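Local structure of Lpg0393 helical bundle domain-containing protein (Legionella pneumophila subsp. pneumophila str. Philadelphia 1, 4R0G) at residues 63-68 and 144-149; 176-181 and 235-240; 51-56 and 107-112. The protein probably acts as a guanine-nucleotide exchange factor for the small GTPases Rab5, Rab21 and Rab22, through a VPS9-like helical domain. All blocks are in the same frame, centred on the assembly; numbering follows the deposited sequence.

Interaction 1 (63-68 and 144-149)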
loop_
_atom_site.group_PDB
_atom_site.type_symbol
_atom_site.label_atom_id
_atom_site.label_comp_id
_atom_site.label_asym_id
_atom_site.label_seq_id
_atom_site.Cartn_x
_atom_site.Cartn_y
_atom_site.Cartn_z
ATOM N N LYS A 63 2.651 23.321 0.372
ATOM C CA LYS A 63 2.560 22.428 1.515
ATOM C C LYS A 63 1.817 21.193 1.072
ATOM O O LYS A 63 2.135 20.073 1.475
ATOM C CB LYS A 63 1.885 23.112 2.714
ATOM C CG LYS A 63 2.883 23.747 3.642
ATOM C CD LYS A 63 2.297 24.925 4.399
ATOM C CE LYS A 63 3.410 25.825 4.965
ATOM N NZ LYS A 63 2.867 26.983 5.763
ATOM N N PHE A 64 0.845 21.391 0.204
ATOM C CA PHE A 64 0.091 20.258 -0.283
ATOM C C PHE A 64 1.034 19.381 -1.114
ATOM O O PHE A 64 0.841 18.159 -1.213
ATOM C CB PHE A 64 -1.126 20.732 -1.083
ATOM C CG PHE A 64 -1.945 19.621 -1.625
ATOM C CD1 PHE A 64 -2.768 18.881 -0.783
ATOM C CD2 PHE A 64 -1.882 19.283 -2.986
ATOM C CE1 PHE A 64 -3.530 17.837 -1.277
ATOM C CE2 PHE A 64 -2.651 18.227 -3.499
ATOM C CZ PHE A 64 -3.467 17.506 -2.642
ATOM N N ALA A 65 2.073 20.002 -1.682
ATOM C CA ALA A 65 3.054 19.252 -2.465
ATOM C C ALA A 65 3.771 18.266 -1.552
ATOM O O ALA A 65 3.976 17.093 -1.922
ATOM C CB ALA A 65 4.039 20.163 -3.143
ATOM N N ILE A 66 4.143 18.731 -0.357
ATOM C CA ILE A 66 4.784 17.846 0.611
ATOM C C ILE A 66 3.897 16.615 0.820
ATOM O O ILE A 66 4.346 15.472 0.614
ATOM C CB ILE A 66 5.039 18.535 1.953
ATOM C CG1 ILE A 66 5.833 19.824 1.755
ATOM C CG2 ILE A 66 5.808 17.638 2.849
ATOM C CD1 ILE A 66 5.634 20.817 2.883
ATOM N N LEU A 67 2.627 16.859 1.160
ATOM C CA LEU A 67 1.676 15.784 1.401
ATOM C C LEU A 67 1.693 14.764 0.257
ATOM O O LEU A 67 1.822 13.569 0.481
ATOM C CB LEU A 67 0.273 16.360 1.596
ATOM C CG LEU A 67 -0.700 15.638 2.554
ATOM C CD1 LEU A 67 -2.143 15.814 2.102
ATOM C CD2 LEU A 67 -0.401 14.163 2.727
ATOM N N TYR A 68 1.603 15.249 -0.970
ATOM C CA TYR A 68 1.611 14.388 -2.144
ATOM C C TYR A 68 2.889 13.580 -2.263
ATOM O O TYR A 68 2.857 12.369 -2.492
ATOM C CB TYR A 68 1.485 15.232 -3.401
ATOM C CG TYR A 68 0.772 14.502 -4.489
ATOM C CD1 TYR A 68 -0.602 14.604 -4.612
ATOM C CD2 TYR A 68 1.463 13.686 -5.389
ATOM C CE1 TYR A 68 -1.276 13.926 -5.617
ATOM C CE2 TYR A 68 0.793 12.991 -6.392
ATOM C CZ TYR A 68 -0.575 13.124 -6.502
ATOM O OH TYR A 68 -1.269 12.467 -7.483
ATOM N N ASP A 144 1.657 20.804 -14.445
ATOM C CA ASP A 144 3.086 20.731 -14.654
ATOM C C ASP A 144 3.775 21.453 -13.516
ATOM O O ASP A 144 4.583 20.855 -12.813
ATOM C CB ASP A 144 3.474 21.313 -16.019
ATOM C CG ASP A 144 3.190 20.345 -17.170
ATOM O OD1 ASP A 144 3.159 19.114 -16.925
ATOM O OD2 ASP A 144 3.003 20.815 -18.320
ATOM N N LYS A 145 3.391 22.714 -13.312
ATOM C CA LYS A 145 3.940 23.617 -12.273
ATOM C C LYS A 145 3.928 22.950 -10.900
ATOM O O LYS A 145 4.823 23.169 -10.074
ATOM C CB LYS A 145 3.141 24.944 -12.238
ATOM C CG LYS A 145 3.845 26.178 -11.689
ATOM C CD LYS A 145 2.975 27.464 -11.915
ATOM C CE LYS A 145 2.372 28.059 -10.609
ATOM N NZ LYS A 145 1.140 28.966 -10.728
ATOM N N PHE A 146 2.917 22.113 -10.684
ATOM C CA PHE A 146 2.712 21.425 -9.414
ATOM C C PHE A 146 3.629 20.229 -9.251
ATOM O O PHE A 146 4.375 20.132 -8.287
ATOM C CB PHE A 146 1.257 20.999 -9.278
ATOM C CG PHE A 146 0.972 20.167 -8.070
ATOM C CD1 PHE A 146 0.982 20.726 -6.816
ATOM C CD2 PHE A 146 0.653 18.833 -8.196
ATOM C CE1 PHE A 146 0.707 19.963 -5.696
ATOM C CE2 PHE A 146 0.371 18.072 -7.089
ATOM C CZ PHE A 146 0.403 18.639 -5.833
ATOM N N PHE A 147 3.530 19.284 -10.166
ATOM C CA PHE A 147 4.304 18.058 -10.058
ATOM C C PHE A 147 5.807 18.315 -9.974
ATOM O O PHE A 147 6.539 17.565 -9.320
ATOM C CB PHE A 147 3.935 17.115 -11.189
ATOM C CG PHE A 147 2.584 16.494 -11.022
ATOM C CD1 PHE A 147 2.209 15.942 -9.791
ATOM C CD2 PHE A 147 1.667 16.474 -12.072
ATOM C CE1 PHE A 147 0.928 15.344 -9.602
ATOM C CE2 PHE A 147 0.391 15.891 -11.905
ATOM C CZ PHE A 147 0.022 15.326 -10.660
ATOM N N THR A 148 6.256 19.401 -10.598
ATOM C CA THR A 148 7.642 19.847 -10.446
ATOM C C THR A 148 7.934 20.207 -8.979
ATOM O O THR A 148 8.934 19.769 -8.403
ATOM C CB THR A 148 7.949 21.048 -11.352
ATOM O OG1 THR A 148 7.125 22.141 -10.946
ATOM C CG2 THR A 148 7.660 20.714 -12.819
ATOM N N TRP A 149 7.066 21.013 -8.380
ATOM C CA TRP A 149 7.168 21.283 -6.950
ATOM C C TRP A 149 7.137 20.013 -6.084
ATOM O O TRP A 149 7.649 20.001 -4.960
ATOM C CB TRP A 149 6.072 22.252 -6.507
ATOM C CG TRP A 149 6.264 23.596 -7.094
ATOM C CD1 TRP A 149 7.401 24.067 -7.670
ATOM C CD2 TRP A 149 5.298 24.659 -7.165
ATOM N NE1 TRP A 149 7.211 25.360 -8.098
ATOM C CE2 TRP A 149 5.930 25.749 -7.802
ATOM C CE3 TRP A 149 3.964 24.794 -6.752
ATOM C CZ2 TRP A 149 5.270 26.954 -8.051
ATOM C CZ3 TRP A 149 3.315 25.989 -6.998
ATOM C CH2 TRP A 149 3.969 27.050 -7.644
#
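Ala-65 and Trp-149 have the nearest CA atoms of the two segments, 6.4 Å apart, where helices whose short-segment axes come within 9.5 Å cross at -64°. Alanine suits this point because its single methyl lets the backbones draw near: CB points at the partner helix and lies 4.0 Å from Trp-149 O. Phe-146 packs alongside. Its CG is anti to the backbone N (chi1 174°). At the ring, CE1 lies 4.1 Å from Ala-65 CA, while CZ approaches Phe-64 CD2 at 3.7 Å. The Phe-64 and Phe-146 rings meet rim to rim, neither covering the other. Both helices belong to the all-helical VPS9-like region, and here an aromatic cluster of Phe-64, Tyr-68, Phe-146 and Phe-147 joins them. Tyr-68 offers one ring face to two edges: Phe-146 meets it in a T-shaped pair, planes at 83°, and Phe-147 makes a more offset edge-to-face contact, its CE1 4.0 Å from Tyr-68 CE2. Only partly buried, this position suits a broad ring ending in a hydroxyl. Flat, apolar phenylalanines serve well on the buried side, where Ile-89 and Leu-93 of helix 80-101 touch Phe-64 and Phe-146 respectively; Phe-147 lies at the exposed margin. The indole of Trp-149 leads away from residues 63-68 and packs on the earlier part of the same helix, against Leu-58 and Ile-61, with a cation-pi contact to Lys-62.

Interaction 2 (176-181 and 235-240); sequences EDYLSL and EFEEEF
Tyr-178 and Phe-240 carry most of the contact between two antiparallel helices of the helical bundle domain, where the two short-segment axes run at 169° with a closest approach of 10.6 Å. Their rings are nearly parallel, 5° apart, but slid so far that they barely overlap, and each ring instead covers carbon near the other's backbone. Tyr-178 CA sits over the centre of the Phe-240 ring, 4.1 Å from its centroid, and Phe-240 CB lies over the face of Tyr-178, displaced toward the rim; both are CH-pi contacts. Leu-181 adds aliphatic bulk at the edge of the same phenylalanine, its CD1 3.6 Å from Phe-240 CZ, while its CB touches Phe-236 CE2 at 4.2 Å.

Tyrosine suits its place because a flat ring carries the hydroxyl across to the neighbouring helix. The phenol lies beside Glu-237, whose CG packs 3.7 Å from Tyr-178 CE1. The hydroxyl OH donates a 2.9 Å hydrogen bond to Glu-237 OE1, which lies at the edge of the tyrosine ring, in its plane; the oxygen itself is met on its anti side and 19° out of the carboxylate plane. This satisfies one oxygen of a buried acid.

The next shell holds the acid in position: OE2 forms a salt bridge with Arg-196 and accepts a hydrogen bond from Ala-234 N, which probably helps keep Glu-237 ionised. Around the tyrosine, Val-200, Leu-228, Leu-241 and Ile-244 supply apolar cover. On the side of the second subunit, Leu-181 packs on its Val-158, and Asp-177 receives two backbone hydrogen bonds: OD1 from Glu-74 N and OD2 from Ser-75 N of that second subunit.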
loop_
_atom_site.group_PDB
_atom_site.type_symbol
_atom_site.label_atom_id
_atom_site.label_comp_id
_atom_site.label_asym_id
_atom_site.label_seq_id
_atom_site.Cartn_x
_atom_site.Cartn_y
_atom_site.Cartn_z
ATOM N N GLU A 176 -7.087 -3.325 10.555
ATOM C CA GLU A 176 -8.074 -3.766 9.590
ATOM C C GLU A 176 -7.757 -5.231 9.213
ATOM O O GLU A 176 -8.653 -6.069 9.076
ATOM C CB GLU A 176 -8.076 -2.811 8.377
ATOM C CG GLU A 176 -9.445 -2.342 7.921
ATOM C CD GLU A 176 -10.162 -1.397 8.902
ATOM O OE1 GLU A 176 -9.719 -0.228 9.056
ATOM O OE2 GLU A 176 -11.197 -1.814 9.492
ATOM N N ASP A 177 -6.473 -5.547 9.095
ATOM C CA ASP A 177 -6.062 -6.874 8.661
ATOM C C ASP A 177 -6.255 -7.904 9.764
ATOM O O ASP A 177 -6.565 -9.073 9.500
ATOM C CB ASP A 177 -4.615 -6.863 8.134
ATOM C CG ASP A 177 -4.498 -6.230 6.738
ATOM O OD1 ASP A 177 -5.481 -6.311 5.973
ATOM O OD2 ASP A 177 -3.440 -5.650 6.385
ATOM N N TYR A 178 -6.083 -7.467 11.005
ATOM C CA TYR A 178 -6.425 -8.301 12.142
ATOM C C TYR A 178 -7.903 -8.606 12.048
ATOM O O TYR A 178 -8.304 -9.763 12.092
ATOM C CB TYR A 178 -6.120 -7.544 13.425
ATOM C CG TYR A 178 -6.430 -8.258 14.729
ATOM C CD1 TYR A 178 -6.789 -9.601 14.762
ATOM C CD2 TYR A 178 -6.353 -7.571 15.933
ATOM C CE1 TYR A 178 -7.076 -10.235 15.963
ATOM C CE2 TYR A 178 -6.633 -8.192 17.136
ATOM C CZ TYR A 178 -6.995 -9.519 17.149
ATOM O OH TYR A 178 -7.265 -10.125 18.354
ATOM N N LEU A 179 -8.708 -7.562 11.883
ATOM C CA LEU A 179 -10.156 -7.714 11.854
ATOM C C LEU A 179 -10.633 -8.787 10.884
ATOM O O LEU A 179 -11.289 -9.736 11.302
ATOM C CB LEU A 179 -10.825 -6.391 11.509
ATOM C CG LEU A 179 -12.357 -6.392 11.666
ATOM C CD1 LEU A 179 -12.806 -7.365 12.768
ATOM C CD2 LEU A 179 -12.889 -4.969 11.937
ATOM N N SER A 180 -10.285 -8.666 9.608
ATOM C CA SER A 180 -10.798 -9.620 8.616
ATOM C C SER A 180 -10.310 -11.039 8.867
ATOM O O SER A 180 -11.044 -11.990 8.605
ATOM C CB SER A 180 -10.511 -9.185 7.163
ATOM O OG SER A 180 -9.164 -8.816 6.999
ATOM N N LEU A 181 -9.077 -11.178 9.353
ATOM C CA LEU A 181 -8.546 -12.500 9.671
ATOM C C LEU A 181 -9.322 -13.170 10.835
ATOM O O LEU A 181 -9.624 -14.364 10.786
ATOM C CB LEU A 181 -7.035 -12.449 9.953
ATOM C CG LEU A 181 -6.029 -12.303 8.800
ATOM C CD1 LEU A 181 -4.596 -12.400 9.306
ATOM C CD2 LEU A 181 -6.242 -13.336 7.695
ATOM N N GLU A 235 -3.584 -18.310 18.466
ATOM C CA GLU A 235 -2.137 -18.127 18.386
ATOM C C GLU A 235 -1.796 -16.971 17.449
ATOM O O GLU A 235 -1.036 -16.067 17.806
ATOM C CB GLU A 235 -1.429 -19.413 17.936
ATOM C CG GLU A 235 -1.337 -20.493 19.006
ATOM C CD GLU A 235 -0.241 -21.533 18.713
ATOM O OE1 GLU A 235 0.955 -21.149 18.699
ATOM O OE2 GLU A 235 -0.574 -22.729 18.498
ATOM N N PHE A 236 -2.389 -17.004 16.258
ATOM C CA PHE A 236 -2.163 -15.975 15.261
ATOM C C PHE A 236 -2.578 -14.579 15.723
ATOM O O PHE A 236 -1.898 -13.610 15.395
ATOM C CB PHE A 236 -2.843 -16.336 13.936
ATOM C CG PHE A 236 -4.322 -16.085 13.914
ATOM C CD1 PHE A 236 -5.206 -17.067 14.321
ATOM C CD2 PHE A 236 -4.833 -14.876 13.454
ATOM C CE1 PHE A 236 -6.572 -16.847 14.292
ATOM C CE2 PHE A 236 -6.194 -14.658 13.424
ATOM C CZ PHE A 236 -7.063 -15.646 13.848
ATOM N N GLU A 237 -3.670 -14.466 16.480
ATOM C CA GLU A 237 -4.079 -13.152 16.972
ATOM C C GLU A 237 -2.943 -12.479 17.762
ATOM O O GLU A 237 -2.807 -11.263 17.706
ATOM C CB GLU A 237 -5.351 -13.225 17.834
ATOM C CG GLU A 237 -6.623 -13.736 17.147
ATOM C CD GLU A 237 -7.824 -13.842 18.121
ATOM O OE1 GLU A 237 -8.440 -12.803 18.472
ATOM O OE2 GLU A 237 -8.141 -14.977 18.549
ATOM N N GLU A 238 -2.127 -13.274 18.465
ATOM C CA GLU A 238 -1.111 -12.768 19.412
ATOM C C GLU A 238 -0.079 -11.851 18.769
ATOM O O GLU A 238 0.358 -10.861 19.371
ATOM C CB GLU A 238 -0.353 -13.917 20.109
ATOM C CG GLU A 238 -1.125 -14.745 21.137
ATOM C CD GLU A 238 -0.230 -15.714 21.932
ATOM O OE1 GLU A 238 0.997 -15.466 22.038
ATOM O OE2 GLU A 238 -0.765 -16.720 22.455
ATOM N N GLU A 239 0.340 -12.198 17.562
ATOM C CA GLU A 239 1.340 -11.388 16.882
ATOM C C GLU A 239 0.763 -10.001 16.675
ATOM O O GLU A 239 1.420 -8.997 16.969
ATOM C CB GLU A 239 1.757 -12.013 15.546
ATOM C CG GLU A 239 2.962 -11.335 14.895
ATOM C CD GLU A 239 4.214 -11.343 15.779
ATOM O OE1 GLU A 239 4.450 -12.361 16.479
ATOM O OE2 GLU A 239 4.956 -10.327 15.770
ATOM N N PHE A 240 -0.484 -9.958 16.208
ATOM C CA PHE A 240 -1.204 -8.698 16.057
ATOM C C PHE A 240 -1.275 -7.893 17.346
ATOM O O PHE A 240 -0.852 -6.743 17.364
ATOM C CB PHE A 240 -2.612 -8.927 15.510
ATOM C CG PHE A 240 -2.638 -9.345 14.073
ATOM C CD1 PHE A 240 -2.250 -8.469 13.084
ATOM C CD2 PHE A 240 -3.060 -10.615 13.711
ATOM C CE1 PHE A 240 -2.280 -8.852 11.754
ATOM C CE2 PHE A 240 -3.093 -11.004 12.377
ATOM C CZ PHE A 240 -2.702 -10.126 11.402
#

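Interaction 3 (51-56 and 107-112); sequences WLNNGF and HYITSK
Leu-52 and Asn-53 together make the closely packed part of this contact, against Tyr-108 and Ile-109. The side chains of Leu-52 and Tyr-108 lie side by side and point the same way, with Leu-52 CD1 3.9 Å from Tyr-108 CB. A branched leucine at the end of a helix can thus cover the root of a tyrosine whose ring leads away from the segment. Asn-53 has its CG anti to the carbonyl carbon (chi1 -64°). Its OD1 is set against Ile-109, 3.0 Å from CA and 3.4 Å from CG1 of that residue.

The looser side is the exposed margin of Ile-109 and Thr-110. Here Thr-110 N gives Asn-53 OD1 a weak hydrogen bond, 3.4 Å long and bent to 141° at the hydrogen. It is the one bond OD1 receives across the contact; Tyr-108 O, another acceptor, is close without being a partner. Asparagine suits such a helix end, since its short amide can serve a backbone N-H of a nearby irregular segment.

Within the VPS9-like region the contact joins the C-terminal end of helix 40-53 to the loop between helices 80-101 and 116-126; Tyr-108 stacks on Tyr-99 of the first and touches Met-123 of the second.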
loop_
_atom_site.group_PDB
_atom_site.type_symbol
_atom_site.label_atom_id
_atom_site.label_comp_id
_atom_site.label_asym_id
_atom_site.label_seq_id
_atom_site.Cartn_x
_atom_site.Cartn_y
_atom_site.Cartn_z
ATOM N N TRP A 51 -12.235 26.286 -1.014
ATOM C CA TRP A 51 -10.843 26.602 -0.860
ATOM C C TRP A 51 -10.582 28.024 -1.359
ATOM O O TRP A 51 -9.666 28.696 -0.893
ATOM C CB TRP A 51 -10.056 25.571 -1.663
ATOM C CG TRP A 51 -8.665 25.388 -1.249
ATOM C CD1 TRP A 51 -7.929 26.202 -0.434
ATOM C CD2 TRP A 51 -7.797 24.316 -1.649
ATOM N NE1 TRP A 51 -6.658 25.695 -0.297
ATOM C CE2 TRP A 51 -6.549 24.541 -1.026
ATOM C CE3 TRP A 51 -7.954 23.193 -2.481
ATOM C CZ2 TRP A 51 -5.456 23.673 -1.206
ATOM C CZ3 TRP A 51 -6.863 22.336 -2.665
ATOM C CH2 TRP A 51 -5.637 22.579 -2.027
ATOM N N LEU A 52 -11.380 28.471 -2.323
ATOM C CA LEU A 52 -11.203 29.799 -2.892
ATOM C C LEU A 52 -11.716 30.893 -1.949
ATOM O O LEU A 52 -11.201 32.018 -1.936
ATOM C CB LEU A 52 -11.869 29.889 -4.277
ATOM C CG LEU A 52 -11.137 29.178 -5.428
ATOM C CD1 LEU A 52 -11.840 29.350 -6.757
ATOM C CD2 LEU A 52 -9.693 29.657 -5.544
ATOM N N ASN A 53 -12.729 30.559 -1.161
ATOM C CA ASN A 53 -13.211 31.465 -0.132
ATOM C C ASN A 53 -12.408 31.440 1.172
ATOM O O ASN A 53 -12.520 32.315 2.027
ATOM C CB ASN A 53 -14.682 31.192 0.139
ATOM C CG ASN A 53 -15.523 31.487 -1.062
ATOM O OD1 ASN A 53 -15.403 32.549 -1.652
ATOM N ND2 ASN A 53 -16.335 30.536 -1.469
ATOM N N ASN A 54 -11.625 30.403 1.337
ATOM C CA ASN A 54 -10.817 30.259 2.520
ATOM C C ASN A 54 -9.369 30.619 2.340
ATOM O O ASN A 54 -8.494 30.167 3.065
ATOM C CB ASN A 54 -11.165 29.015 3.335
ATOM C CG ASN A 54 -12.562 29.127 3.963
ATOM O OD1 ASN A 54 -12.703 29.414 5.167
ATOM N ND2 ASN A 54 -13.604 28.939 3.132
ATOM N N GLY A 55 -9.131 31.380 1.281
ATOM C CA GLY A 55 -7.848 32.031 1.085
ATOM C C GLY A 55 -6.824 31.143 0.427
ATOM O O GLY A 55 -5.658 31.062 0.860
ATOM N N PHE A 56 -7.274 30.466 -0.630
ATOM C CA PHE A 56 -6.376 29.672 -1.453
ATOM C C PHE A 56 -5.155 30.527 -1.853
ATOM O O PHE A 56 -5.274 31.714 -2.169
ATOM C CB PHE A 56 -7.101 29.125 -2.692
ATOM C CG PHE A 56 -6.229 28.264 -3.549
ATOM C CD1 PHE A 56 -5.855 26.997 -3.132
ATOM C CD2 PHE A 56 -5.751 28.726 -4.760
ATOM C CE1 PHE A 56 -5.003 26.194 -3.927
ATOM C CE2 PHE A 56 -4.915 27.940 -5.552
ATOM C CZ PHE A 56 -4.538 26.675 -5.136
ATOM N N HIS A 107 -15.169 35.733 -9.031
ATOM C CA HIS A 107 -16.514 35.310 -9.362
ATOM C C HIS A 107 -16.897 34.160 -8.470
ATOM O O HIS A 107 -18.062 33.764 -8.438
ATOM C CB HIS A 107 -16.651 34.890 -10.832
ATOM C CG HIS A 107 -16.028 35.849 -11.803
ATOM N ND1 HIS A 107 -14.674 35.872 -12.068
ATOM C CD2 HIS A 107 -16.582 36.806 -12.586
ATOM C CE1 HIS A 107 -14.419 36.808 -12.966
ATOM N NE2 HIS A 107 -15.559 37.387 -13.295
ATOM N N TYR A 108 -15.907 33.574 -7.797
ATOM C CA TYR A 108 -16.187 32.484 -6.862
ATOM C C TYR A 108 -16.328 32.927 -5.399
ATOM O O TYR A 108 -16.875 32.186 -4.575
ATOM C CB TYR A 108 -15.148 31.354 -7.049
ATOM C CG TYR A 108 -15.180 30.740 -8.448
ATOM C CD1 TYR A 108 -15.998 29.641 -8.732
ATOM C CD2 TYR A 108 -14.408 31.278 -9.489
ATOM C CE1 TYR A 108 -16.040 29.087 -10.000
ATOM C CE2 TYR A 108 -14.449 30.741 -10.760
ATOM C CZ TYR A 108 -15.267 29.643 -11.019
ATOM O OH TYR A 108 -15.306 29.101 -12.295
ATOM N N ILE A 109 -15.909 34.159 -5.103
ATOM C CA ILE A 109 -15.842 34.646 -3.717
ATOM C C ILE A 109 -17.057 35.439 -3.237
ATOM O O ILE A 109 -17.379 36.485 -3.808
ATOM C CB ILE A 109 -14.585 35.484 -3.456
ATOM C CG1 ILE A 109 -13.353 34.589 -3.447
ATOM C CG2 ILE A 109 -14.685 36.157 -2.111
ATOM C CD1 ILE A 109 -12.024 35.354 -3.504
ATOM N N THR A 110 -17.729 34.909 -2.210
ATOM C CA THR A 110 -18.861 35.562 -1.542
ATOM C C THR A 110 -18.934 35.192 -0.054
ATOM O O THR A 110 -18.617 34.050 0.335
ATOM C CB THR A 110 -20.218 35.114 -2.092
ATOM O OG1 THR A 110 -20.625 33.932 -1.394
ATOM C CG2 THR A 110 -20.158 34.831 -3.591
ATOM N N SER A 111 -19.407 36.148 0.751
ATOM C CA SER A 111 -19.670 35.948 2.180
ATOM C C SER A 111 -21.026 35.290 2.431
ATOM O O SER A 111 -21.309 34.862 3.548
ATOM C CB SER A 111 -19.621 37.275 2.942
ATOM O OG SER A 111 -18.718 38.184 2.340
ATOM N N LYS A 112 -21.872 35.227 1.405
ATOM C CA LYS A 112 -23.207 34.672 1.577
ATOM C C LYS A 112 -23.071 33.178 1.795
ATOM O O LYS A 112 -22.532 32.479 0.938
ATOM C CB LYS A 112 -24.084 34.939 0.342
ATOM C CG LYS A 112 -25.552 34.525 0.542
ATOM C CD LYS A 112 -26.342 34.508 -0.768
ATOM C CE LYS A 112 -25.841 35.573 -1.757
ATOM N NZ LYS A 112 -26.542 35.429 -3.067
#

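Interactions 1 and 3 both lie in the VPS9-like region, with centres about 22 Å apart and nearest atoms about 5 Å apart. Their segments alternate along the chain: 51-56, 63-68, 107-112, then 144-149, so consecutive helices 40-53 and 58-71 each find a later partner, and helix 80-101 borders both contacts. Interaction 2 comes afterwards, in the helical bundle domain, its centre about 37 Å from that of interaction 1 and about 47 Å from that of interaction 3, on the opposite side of the chain's centre. Helices 132-151 and 155-183 follow one another and link the probable exchange-factor region to the bundle, whose contact also meets the second subunit.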